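Local structure of conserved hypothetical exported protein (4JJA) at residues T260-N265 / H285-S290; D332-M337 / A349-D354. The protein is of unknown function but belongs to the NamZ family and may act as an exo-beta-N-acetylmuramidase on peptidoglycan. All blocks are in the same frame, centred on the assembly; numbering follows the deposited sequence.

Contact 1 of 2, residues T260-N265 / H285-S290; sequences TGYNYN and HGVNLS
Y264 turns CG anti to its backbone N (chi1 176°), which brings its ring against N288, with N288 CB over the ring centre, 3.6 Å from the centroid in a CH-pi contact. N288 CG is likewise anti to its own backbone N, and the amide, its plane tilted 37° from the ring, runs on over the tyrosine so that ND2 comes 3.8 Å from Y264 CE1. N288 OD1 accepts from both N and OG of S290; the bond from S290 N forms an Asx turn that holds the amide at the end of the strand. Y262 instead lays its ring beside G286, whose CA makes an off-centre CH-pi contact with it, while Y262 CE1 meets V287 CG2 at 3.7 Å. The CB and ring of Y262 lie against the backbone of G286, with Y262 CB 3.4 Å from G286 O. One direct hydrogen bond crosses the contact, G286 N to Y264 O at 3.0 Å, nearly straight at 168°. Beside it N265 and H285 form an antiparallel non-hydrogen-bonded pair, their side chains on the same face of the sheet. A water in the plane of the H285 ring bonds ND1, accepts from N265 ND2 and donates to Y262 O, tying the loop to the strand. A second water donates to G286 O. Strand 284-288 is the middle of a three-stranded antiparallel sheet: H285 and V287 bond through their backbones to H256 and Y254 of strand 253-256, and the short strand 265-266 runs along its other side. On the helix side, Y262 OH bonds D309 and the side chain touches N313, both on helix 305-314.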
ATOM      1  N   THR A 260      12.768 -23.802  15.738  1.00 13.48           N
ATOM      2  CA  THR A 260      13.041 -24.701  16.858  1.00 18.18           C
ATOM      3  C   THR A 260      13.430 -23.855  18.058  1.00 17.59           C
ATOM      4  O   THR A 260      14.189 -22.890  17.959  1.00 18.73           O
ATOM      5  CB  THR A 260      14.223 -25.723  16.459  1.00 19.62           C
ATOM      6  OG1 THR A 260      13.813 -26.591  15.360  1.00 21.36           O
ATOM      7  CG2 THR A 260      14.710 -26.592  17.640  1.00 22.26           C
ATOM      8  N   GLY A 261      12.845 -24.175  19.210  1.00 17.97           N
ATOM      9  CA  GLY A 261      13.150 -23.435  20.420  1.00 18.61           C
ATOM     10  C   GLY A 261      12.248 -22.281  20.828  1.00 21.38           C
ATOM     11  O   GLY A 261      12.620 -21.418  21.642  1.00 23.77           O
ATOM     12  N   TYR A 262      11.043 -22.290  20.280  1.00 19.54           N
ATOM     13  CA  TYR A 262      10.103 -21.181  20.458  1.00 19.67           C
ATOM     14  C   TYR A 262       8.917 -21.543  21.379  1.00 21.55           C
ATOM     15  O   TYR A 262       8.461 -22.688  21.323  1.00 24.37           O
ATOM     16  CB  TYR A 262       9.574 -20.769  19.087  1.00 18.33           C
ATOM     17  CG  TYR A 262      10.615 -20.084  18.266  1.00 16.60           C
ATOM     18  CD1 TYR A 262      10.864 -18.712  18.402  1.00 15.30           C
ATOM     19  CD2 TYR A 262      11.421 -20.832  17.398  1.00 15.81           C
ATOM     20  CE1 TYR A 262      11.868 -18.079  17.625  1.00 15.99           C
ATOM     21  CE2 TYR A 262      12.384 -20.209  16.635  1.00 16.33           C
ATOM     22  CZ  TYR A 262      12.635 -18.835  16.776  1.00 17.86           C
ATOM     23  OH  TYR A 262      13.631 -18.242  16.017  1.00 19.58           O
ATOM     24  N   ASN A 263       8.457 -20.477  22.078  0.50 21.75           N
ATOM     25  CA  ASN A 263       7.388 -20.381  23.114  0.50 21.08           C
ATOM     26  C   ASN A 263       5.993 -19.963  22.583  0.50 19.10           C
ATOM     27  O   ASN A 263       5.137 -19.469  23.337  0.50 20.01           O
ATOM     28  CB  ASN A 263       7.771 -19.313  24.158  0.50 21.83           C
ATOM     29  CG  ASN A 263       8.816 -19.798  25.161  0.50 24.74           C
ATOM     30  OD1 ASN A 263       8.983 -20.995  25.392  0.50 28.92           O
ATOM     31  ND2 ASN A 263       9.521 -18.863  25.745  0.50 28.17           N
ATOM     32  N   TYR A 264       5.825 -20.033  21.278  1.00 16.65           N
ATOM     33  CA  TYR A 264       4.568 -19.807  20.597  1.00 14.00           C
ATOM     34  C   TYR A 264       4.486 -20.703  19.377  1.00 12.99           C
ATOM     35  O   TYR A 264       5.484 -20.947  18.722  1.00 12.95           O
ATOM     36  CB  TYR A 264       4.450 -18.331  20.212  1.00 13.38           C
ATOM     37  CG  TYR A 264       3.222 -17.985  19.417  1.00 12.92           C
ATOM     38  CD1 TYR A 264       1.960 -17.993  20.016  1.00 15.82           C
ATOM     39  CD2 TYR A 264       3.316 -17.620  18.102  1.00 12.72           C
ATOM     40  CE1 TYR A 264       0.809 -17.696  19.275  1.00 16.17           C
ATOM     41  CE2 TYR A 264       2.207 -17.292  17.359  1.00 14.40           C
ATOM     42  CZ  TYR A 264       0.965 -17.353  17.930  1.00 14.07           C
ATOM     43  OH  TYR A 264      -0.144 -17.097  17.188  1.00 18.37           O
ATOM     44  N   ASN A 265       3.282 -21.137  19.057  1.00 11.89           N
ATOM     45  CA  ASN A 265       3.025 -21.868  17.851  1.00 12.85           C
ATOM     46  C   ASN A 265       1.639 -21.574  17.337  1.00 11.71           C
ATOM     47  O   ASN A 265       0.787 -21.050  18.065  1.00 13.62           O
ATOM     48  CB  ASN A 265       3.287 -23.354  18.024  1.00 14.28           C
ATOM     49  CG  ASN A 265       2.462 -23.983  19.075  1.00 18.40           C
ATOM     50  OD1 ASN A 265       1.231 -24.079  18.970  1.00 23.33           O
ATOM     51  ND2 ASN A 265       3.150 -24.496  20.084  1.00 23.46           N
ATOM     52  N   HIS A 285       6.217 -22.968  14.512  1.00 10.89           N
ATOM     53  CA  HIS A 285       6.808 -22.505  15.747  1.00 10.45           C
ATOM     54  C   HIS A 285       7.408 -21.130  15.500  1.00 10.36           C
ATOM     55  O   HIS A 285       8.047 -20.926  14.470  1.00 10.87           O
ATOM     56  CB  HIS A 285       7.884 -23.474  16.167  1.00 11.50           C
ATOM     57  CG  HIS A 285       7.359 -24.860  16.352  1.00 12.71           C
ATOM     58  ND1 HIS A 285       6.610 -25.249  17.439  1.00 16.69           N
ATOM     59  CD2 HIS A 285       7.414 -25.935  15.530  1.00 14.54           C
ATOM     60  CE1 HIS A 285       6.267 -26.514  17.298  1.00 17.00           C
ATOM     61  NE2 HIS A 285       6.718 -26.960  16.148  1.00 16.72           N
ATOM     62  N   GLY A 286       7.239 -20.213  16.449  1.00 10.46           N
ATOM     63  CA  GLY A 286       7.751 -18.894  16.259  1.00 11.08           C
ATOM     64  C   GLY A 286       7.409 -17.898  17.330  1.00 10.22           C
ATOM     65  O   GLY A 286       7.468 -18.223  18.511  1.00 11.04           O
ATOM     66  N   VAL A 287       7.016 -16.697  16.903  1.00  9.84           N
ATOM     67  CA  VAL A 287       6.931 -15.521  17.755  1.00  9.50           C
ATOM     68  C   VAL A 287       5.617 -14.818  17.550  1.00  9.20           C
ATOM     69  O   VAL A 287       5.157 -14.665  16.425  1.00  9.99           O
ATOM     70  CB  VAL A 287       8.093 -14.561  17.477  1.00 10.90           C
ATOM     71  CG1 VAL A 287       8.017 -13.322  18.304  1.00 13.13           C
ATOM     72  CG2 VAL A 287       9.418 -15.244  17.732  1.00 12.59           C
ATOM     73  N   ASN A 288       4.968 -14.453  18.655  1.00 11.00           N
ATOM     74  CA  ASN A 288       3.719 -13.681  18.627  1.00 10.97           C
ATOM     75  C   ASN A 288       4.061 -12.216  18.928  1.00 10.89           C
ATOM     76  O   ASN A 288       4.517 -11.922  20.020  1.00 13.05           O
ATOM     77  CB  ASN A 288       2.753 -14.272  19.684  1.00 12.27           C
ATOM     78  CG  ASN A 288       1.393 -13.622  19.704  1.00 13.54           C
ATOM     79  OD1 ASN A 288       1.154 -12.638  19.052  1.00 13.00           O
ATOM     80  ND2 ASN A 288       0.507 -14.151  20.563  1.00 18.31           N
ATOM     81  N   LEU A 289       3.824 -11.344  17.959  1.00 10.74           N
ATOM     82  CA  LEU A 289       4.126  -9.923  18.048  1.00 10.63           C
ATOM     83  C   LEU A 289       2.880  -9.114  18.316  1.00 11.50           C
ATOM     84  O   LEU A 289       2.961  -7.882  18.364  1.00 13.43           O
ATOM     85  CB  LEU A 289       4.837  -9.394  16.782  1.00 10.92           C
ATOM     86  CG  LEU A 289       6.145 -10.111  16.466  1.00 10.78           C
ATOM     87  CD1 LEU A 289       6.599  -9.674  15.044  1.00 12.63           C
ATOM     88  CD2 LEU A 289       7.222  -9.864  17.521  1.00 12.33           C
ATOM     89  N   SER A 290       1.745  -9.772  18.512  1.00 12.49           N
ATOM     90  CA  SER A 290       0.459  -9.062  18.519  1.00 13.59           C
ATOM     91  C   SER A 290       0.241  -8.216  19.748  1.00 15.29           C
ATOM     92  O   SER A 290      -0.690  -7.418  19.733  1.00 16.49           O
ATOM     93  CB  SER A 290      -0.682 -10.053  18.339  1.00 14.35           C
ATOM     94  OG  SER A 290      -0.837 -10.880  19.457  1.00 14.73           O
TER
HETATM   95  O   HOH W   1       6.288 -24.090  19.936  1.00 29.11           O
HETATM   96  O   HOH W   2       7.899 -17.455  21.046  1.00 23.62           O

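Contact 2 of 2, residues D332-M337 / A349-D354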
ATOM      1  N   ASP A 332      20.429  -5.612  -3.231  1.00 10.22           N
ATOM      2  CA  ASP A 332      21.083  -6.879  -3.043  1.00 11.76           C
ATOM      3  C   ASP A 332      21.833  -7.030  -1.724  1.00 10.10           C
ATOM      4  O   ASP A 332      22.171  -8.137  -1.337  1.00 10.74           O
ATOM      5  CB  ASP A 332      22.028  -7.188  -4.227  1.00 13.35           C
ATOM      6  CG  ASP A 332      23.175  -6.288  -4.346  1.00 17.86           C
ATOM      7  OD1 ASP A 332      23.371  -5.350  -3.573  1.00 22.61           O
ATOM      8  OD2 ASP A 332      23.967  -6.540  -5.313  1.00 26.15           O
ATOM      9  N   TYR A 333      22.065  -5.944  -0.991  1.00  9.92           N
ATOM     10  CA  TYR A 333      22.980  -6.067   0.160  1.00 10.22           C
ATOM     11  C   TYR A 333      22.304  -6.624   1.385  1.00  9.36           C
ATOM     12  O   TYR A 333      22.992  -7.071   2.290  1.00 10.62           O
ATOM     13  CB  TYR A 333      23.701  -4.783   0.484  1.00 10.27           C
ATOM     14  CG  TYR A 333      22.859  -3.595   0.907  1.00  9.68           C
ATOM     15  CD1 TYR A 333      22.214  -3.566   2.156  1.00  9.46           C
ATOM     16  CD2 TYR A 333      22.747  -2.464   0.105  1.00  9.98           C
ATOM     17  CE1 TYR A 333      21.494  -2.458   2.569  1.00 10.93           C
ATOM     18  CE2 TYR A 333      22.032  -1.363   0.522  1.00 10.22           C
ATOM     19  CZ  TYR A 333      21.397  -1.351   1.753  1.00  9.93           C
ATOM     20  OH  TYR A 333      20.686  -0.248   2.157  1.00 12.20           O
ATOM     21  N   VAL A 334      20.968  -6.600   1.484  1.00  9.51           N
ATOM     22  CA  VAL A 334      20.314  -7.103   2.672  1.00  9.35           C
ATOM     23  C   VAL A 334      20.530  -8.609   2.836  1.00  9.10           C
ATOM     24  O   VAL A 334      20.982  -9.074   3.905  1.00 10.27           O
ATOM     25  CB  VAL A 334      18.834  -6.713   2.731  1.00  9.19           C
ATOM     26  CG1 VAL A 334      18.099  -7.383   3.913  1.00 10.45           C
ATOM     27  CG2 VAL A 334      18.666  -5.189   2.773  1.00 10.95           C
ATOM     28  N   ARG A 335      20.296  -9.389   1.775  1.00  9.39           N
ATOM     29  CA  ARG A 335      20.588 -10.801   1.841  1.00  9.29           C
ATOM     30  C   ARG A 335      22.055 -11.049   2.184  1.00 10.40           C
ATOM     31  O   ARG A 335      22.384 -11.902   3.038  1.00 10.91           O
ATOM     32  CB  ARG A 335      20.303 -11.398   0.479  1.00  9.39           C
ATOM     33  CG  ARG A 335      20.668 -12.850   0.307  1.00  9.91           C
ATOM     34  CD  ARG A 335      20.706 -13.268  -1.138  1.00 10.47           C
ATOM     35  NE  ARG A 335      19.395 -13.198  -1.788  1.00 10.80           N
ATOM     36  CZ  ARG A 335      18.657 -14.240  -2.192  1.00 10.49           C
ATOM     37  NH1 ARG A 335      19.034 -15.489  -1.982  1.00 11.27           N
ATOM     38  NH2 ARG A 335      17.521 -13.999  -2.835  1.00 10.52           N
ATOM     39  N   LYS A 336      22.937 -10.352   1.482  1.00 11.25           N
ATOM     40  CA  LYS A 336      24.371 -10.607   1.650  1.00 11.89           C
ATOM     41  C   LYS A 336      24.834 -10.310   3.082  1.00 10.88           C
ATOM     42  O   LYS A 336      25.606 -11.067   3.682  1.00 12.05           O
ATOM     43  CB  LYS A 336      25.179  -9.763   0.678  1.00 12.68           C
ATOM     44  CG  LYS A 336      25.012 -10.161  -0.784  1.00 15.43           C
ATOM     45  CD  LYS A 336      25.834  -9.198  -1.702  1.00 23.09           C
ATOM     46  CE  LYS A 336      25.589  -9.341  -3.187  1.00 27.72           C
ATOM     47  NZ  LYS A 336      26.419  -8.326  -3.941  1.00 32.63           N
HETATM   48  N   MSE A 337      24.366  -9.208   3.635  1.00 10.30           N
HETATM   49  CA  MSE A 337      24.750  -8.824   5.002  1.00 10.46           C
HETATM   50  C   MSE A 337      24.157  -9.734   6.057  1.00  9.76           C
HETATM   51  O   MSE A 337      24.831 -10.081   7.020  1.00 10.84           O
HETATM   52  CB  MSE A 337      24.382  -7.380   5.253  1.00  9.85           C
HETATM   53  CG  MSE A 337      25.207  -6.381   4.466  1.00 11.15           C
HETATM   54 SE   MSE A 337      24.745  -4.552   4.775  0.75 10.13          SE
HETATM   55  CE  MSE A 337      25.613  -4.273   6.505  1.00 13.93           C
ATOM     56  N   ALA A 349      21.296   0.864   9.075  1.00  9.94           N
ATOM     57  CA  ALA A 349      22.076   2.058   8.953  1.00 11.03           C
ATOM     58  C   ALA A 349      22.552   2.287   7.519  1.00 10.42           C
ATOM     59  O   ALA A 349      22.765   3.412   7.122  1.00 11.02           O
ATOM     60  CB  ALA A 349      23.294   2.006   9.947  1.00 12.98           C
ATOM     61  N   ARG A 350      22.734   1.217   6.739  1.00 10.38           N
ATOM     62  CA  ARG A 350      23.244   1.337   5.388  1.00  9.92           C
ATOM     63  C   ARG A 350      22.283   2.130   4.470  1.00  9.11           C
ATOM     64  O   ARG A 350      22.733   2.735   3.514  1.00 10.85           O
ATOM     65  CB  ARG A 350      23.595  -0.030   4.810  1.00 10.45           C
ATOM     66  CG  ARG A 350      24.372   0.088   3.519  1.00 11.60           C
ATOM     67  CD  ARG A 350      24.974  -1.200   3.097  1.00 11.20           C
ATOM     68  NE  ARG A 350      25.568  -1.121   1.767  1.00 11.95           N
ATOM     69  CZ  ARG A 350      26.210  -2.152   1.208  1.00 14.37           C
ATOM     70  NH1 ARG A 350      26.419  -3.259   1.897  1.00 12.73           N
ATOM     71  NH2 ARG A 350      26.640  -2.077  -0.042  1.00 14.82           N
ATOM     72  N   TRP A 351      20.988   2.100   4.769  1.00  8.94           N
ATOM     73  CA  TRP A 351      20.012   2.818   3.975  1.00  9.21           C
ATOM     74  C   TRP A 351      19.665   4.197   4.516  1.00  9.79           C
ATOM     75  O   TRP A 351      18.810   4.874   3.963  1.00  9.71           O
ATOM     76  CB  TRP A 351      18.787   1.988   3.656  1.00  9.03           C
ATOM     77  CG  TRP A 351      17.894   1.621   4.785  1.00  8.81           C
ATOM     78  CD1 TRP A 351      17.135   2.448   5.593  1.00  9.52           C
ATOM     79  CD2 TRP A 351      17.572   0.278   5.214  1.00  8.09           C
ATOM     80  NE1 TRP A 351      16.381   1.699   6.460  1.00  9.12           N
ATOM     81  CE2 TRP A 351      16.597   0.372   6.222  1.00  9.18           C
ATOM     82  CE3 TRP A 351      17.982  -0.985   4.785  1.00  9.79           C
ATOM     83  CZ2 TRP A 351      16.034  -0.750   6.829  1.00  9.90           C
ATOM     84  CZ3 TRP A 351      17.405  -2.111   5.387  1.00 10.92           C
ATOM     85  CH2 TRP A 351      16.458  -1.976   6.390  1.00 10.84           C
ATOM     86  N   LYS A 352      20.287   4.626   5.624  1.00  9.98           N
ATOM     87  CA  LYS A 352      19.932   5.922   6.212  1.00 11.18           C
ATOM     88  C   LYS A 352      20.079   7.071   5.247  1.00 11.32           C
ATOM     89  O   LYS A 352      19.211   7.934   5.152  1.00 11.16           O
ATOM     90  CB  LYS A 352      20.778   6.155   7.468  1.00 12.99           C
ATOM     91  CG  LYS A 352      20.530   7.469   8.179  1.00 16.92           C
ATOM     92  CD  LYS A 352      19.152   7.597   8.643  1.00 22.40           C
ATOM     93  CE  LYS A 352      19.041   8.677   9.762  1.00 27.53           C
ATOM     94  NZ  LYS A 352      18.074   8.260  10.822  1.00 34.81           N
ATOM     95  N   ARG A 353      21.184   7.065   4.510  0.50 11.79           N
ATOM     96  CA  ARG A 353      21.433   8.107   3.534  0.50 12.52           C
ATOM     97  C   ARG A 353      20.378   8.139   2.443  0.50 11.43           C
ATOM     98  O   ARG A 353      19.902   9.220   2.089  0.50 13.40           O
ATOM     99  CB  ARG A 353      22.814   7.942   2.910  0.50 12.74           C
ATOM    100  CG  ARG A 353      23.914   8.256   3.927  0.50 14.42           C
ATOM    101  CD  ARG A 353      24.088   9.729   4.134  0.50 16.04           C
ATOM    102  NE  ARG A 353      24.603  10.293   2.916  0.50 19.17           N
ATOM    103  CZ  ARG A 353      25.677  11.034   2.814  0.50 24.21           C
ATOM    104  NH1 ARG A 353      26.317  11.430   3.906  0.50 26.02           N
ATOM    105  NH2 ARG A 353      26.023  11.434   1.607  0.50 24.59           N
ATOM    106  N   ASP A 354      20.011   6.968   1.939  1.00 12.90           N
ATOM    107  CA  ASP A 354      18.934   6.860   0.899  1.00 13.05           C
ATOM    108  C   ASP A 354      17.676   7.569   1.457  1.00 12.03           C
ATOM    109  O   ASP A 354      16.992   8.312   0.753  1.00 11.55           O
ATOM    110  CB  ASP A 354      18.512   5.391   0.582  1.00 13.10           C
ATOM    111  CG  ASP A 354      19.248   4.714  -0.572  1.00 17.26           C
ATOM    112  OD1 ASP A 354      20.143   5.349  -1.212  1.00 17.75           O
ATOM    113  OD2 ASP A 354      18.870   3.477  -0.815  1.00 15.46           O
TER
HETATM  114  O   HOH W   3      20.644   1.817   0.452  1.00 18.55           O
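The Y333 ring carries the R350 side chain on one face: R350 CD sits over the ring centre, 3.6 Å from the centroid, and the guanidinium continues toward Y333 CB, nearly parallel to the ring at 6°. R350 CZ is off-centre, 4.1 Å from the centroid, so the stack is an offset cation-pi contact, with R350 NE 3.5 Å from Y333 CD2. The two side chains slide past each other in opposite directions, the arginine extended from CG to NE. M337, a selenomethionine, comes to the edge of the guanidinium: SE lies near its plane, 3.6 Å from R350 NH1. The W351 ring is met at its edge by Y333 OH and by V334 CG2, the latter 4.2 Å from W351 CZ3; the tyrosine and tryptophan side chains cross at about a right angle. Y333 OH also packs on W351 CB at 3.3 Å and shares a water, in the plane of its own ring, that donates to D354 OD2. D354 in turn pairs with R357 and accepts from the backbone N of I154, while W351 NE1 bonds D151, linking this site to the N-terminal NamZ region. V334 and M337 also rest on I347. This is helix-helix packing in the helical part of the C-terminal NamZ region, with helix 333-339 against the junction of helices 344-350 and 352-362, joined by an offset arginine-tyrosine stack.

Both contacts belong to the C-terminal NamZ region, in series along the chain, their centres about 27 Å apart and their nearest atoms about 15 Å apart, so neither touches the other. They share no helix or strand. Contact 1 is a surface contact that joins a loop to a small antiparallel sheet through backbone pairing, ordered waters and CH-pi contacts of two tyrosine rings with a glycine CA and an asparagine CB. Contact 2 is partly buried and lies between helices, at the junction of two of them; no direct hydrogen bond crosses it, and a guanidinium stacked on an aromatic ring is its main polar feature, beside apolar packing on W351. In each, a tyrosine hydroxyl finds an aspartate, directly in contact 1 and through water in contact 2.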